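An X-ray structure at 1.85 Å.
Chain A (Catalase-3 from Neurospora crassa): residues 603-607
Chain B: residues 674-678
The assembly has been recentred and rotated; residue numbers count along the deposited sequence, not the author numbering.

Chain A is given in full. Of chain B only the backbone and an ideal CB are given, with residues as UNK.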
# COMPACT_ATOMS: atom_id res chain seq x y z
N ALA A 603 -39.51 42.71 3.95
CA ALA A 603 -38.33 42.08 4.53
C ALA A 603 -38.66 40.69 5.04
O ALA A 603 -37.82 40.03 5.66
CB ALA A 603 -37.79 42.94 5.67
N MET A 604 -39.88 40.23 4.77
CA MET A 604 -40.33 38.95 5.29
C MET A 604 -41.01 38.08 4.24
O MET A 604 -42.03 37.45 4.52
CB MET A 604 -41.26 39.16 6.49
CG MET A 604 -40.65 40.00 7.59
SD MET A 604 -41.70 40.14 9.04
CE MET A 604 -41.13 38.74 10.00
N SER A 605 -40.44 38.03 3.05
CA SER A 605 -40.95 37.15 2.01
C SER A 605 -40.64 35.68 2.33
O SER A 605 -39.63 35.38 2.97
CB SER A 605 -40.34 37.53 0.66
OG SER A 605 -40.56 36.49 -0.29
N PRO A 606 -41.50 34.76 1.89
CA PRO A 606 -41.12 33.35 2.03
C PRO A 606 -39.89 33.01 1.19
O PRO A 606 -39.31 31.94 1.36
CB PRO A 606 -42.34 32.60 1.47
CG PRO A 606 -43.46 33.57 1.59
CD PRO A 606 -42.87 34.92 1.37
N LEU A 607 -39.49 33.91 0.28
CA LEU A 607 -38.37 33.63 -0.61
C LEU A 607 -36.98 33.73 0.02
O LEU A 607 -35.99 33.29 -0.58
CB LEU A 607 -38.44 34.52 -1.85
CG LEU A 607 -39.61 34.21 -2.78
CD1 LEU A 607 -39.75 35.31 -3.81
CD2 LEU A 607 -39.42 32.84 -3.47
N UNK B 674 -41.90 31.79 10.53
CA UNK B 674 -41.47 31.54 9.15
C UNK B 674 -42.60 31.71 8.17
O UNK B 674 -43.58 30.97 8.20
CB UNK B 674 -40.89 30.13 9.02
N UNK B 675 -42.44 32.70 7.28
CA UNK B 675 -43.47 33.02 6.29
C UNK B 675 -43.71 31.85 5.35
O UNK B 675 -42.78 31.15 4.94
CB UNK B 675 -43.07 34.26 5.49
N UNK B 676 -44.98 31.66 4.99
CA UNK B 676 -45.36 30.61 4.06
C UNK B 676 -45.92 31.22 2.77
O UNK B 676 -46.53 32.29 2.79
CB UNK B 676 -46.39 29.67 4.70
N UNK B 677 -45.69 30.55 1.65
CA UNK B 677 -46.19 31.02 0.36
C UNK B 677 -47.71 31.20 0.42
O UNK B 677 -48.43 30.29 0.82
CB UNK B 677 -45.81 30.04 -0.75
N UNK B 678 -48.19 32.36 0.02
CA UNK B 678 -49.61 32.62 0.01
C UNK B 678 -50.19 33.07 1.35
O UNK B 678 -51.19 33.79 1.38
CB UNK B 678 -50.34 31.36 -0.46

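Position 674 opens the chain B stretch with its CA-to-CB bond directed sideways, and no atom of the chain A stretch is near the ideal CB. At phi/psi of -122/116 the backbone is extended, which suits beta-branched and aromatic residues but admits many others, so this contact leaves the choice wide. The deposited residue is B:Phe674; its ring leads away from chain A and takes no part in the contact.

Position 675 is quite different. Its CA-to-CB bond points toward chain A, and its CA lies 4.9 Å from the CA of A:Pro606, the closest such pair of the two backbones. The ideal CB already sits 3.5 Å from A:Met604 O and 4.0 Å from A:Pro606 N. Chain A therefore offers a carbonyl oxygen and the flank of a proline ring, close enough that the CB itself makes the contact. A small side chain fits without further demands: alanine is the simplest answer, serine is conceivable, and a longer chain would have to find a course past these atoms. The deposited residue is B:Ala675. Its methyl packs against the pyrrolidine ring, with CB 4.0 Å from A:Pro606 CG, an apolar contact that needs no hydrogen-bonding partner.

At 676 the CA-to-CB bond points away, and chain A meets the backbone instead: the carbonyl O of this residue lies 3.5 Å from A:Pro606 CG. Backbone angles of -115/147 are comfortable for valine, isoleucine or threonine, though many residues could serve. B:Val676 is found, with chi1 in the t well; its CB stays 5.8 Å from A:Pro606 CG, beyond contact.

Position 677 sends its CB sideways, 4.8 Å from A:Pro606 CG. A side chain can bring its end closer to A:Pro606, and a short or medium one, polar or apolar, could do so; proline has no N-H to offer, so a polar group would need its hydrogen bonds from another quarter. B:Asp677, with chi1 m, brings its end nearer: OD1 approaches A:Pro606 CB to 3.2 Å. This is packing rather than hydrogen bonding, and both carboxylate oxygens are hydrogen-bonded elsewhere in the structure.

At 678 phi/psi is 84/-28, and the ideal CB would be jammed against the carbonyl O of the preceding residue. That alone calls for glycine, whatever chain A offers, and no atom of the chain A stretch is near the ideal CB. B:Gly678 is indeed the deposited residue, accommodating a positive phi without strain.

Chain B 674-678: FAVDG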
# COMPACT_ATOMS: atom_id res chain seq x y z
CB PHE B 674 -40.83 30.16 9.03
CG PHE B 674 -39.70 29.96 9.98
CD1 PHE B 674 -39.94 29.54 11.28
CD2 PHE B 674 -38.39 30.23 9.60
CE1 PHE B 674 -38.89 29.36 12.17
CE2 PHE B 674 -37.35 30.06 10.49
CZ PHE B 674 -37.59 29.63 11.77
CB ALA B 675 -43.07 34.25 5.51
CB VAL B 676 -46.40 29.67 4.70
CG1 VAL B 676 -46.84 28.59 3.71
CG2 VAL B 676 -45.82 29.03 5.95
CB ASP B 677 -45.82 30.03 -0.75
CG ASP B 677 -44.31 29.90 -0.94
OD1 ASP B 677 -43.60 30.94 -0.98
OD2 ASP B 677 -43.82 28.75 -1.06
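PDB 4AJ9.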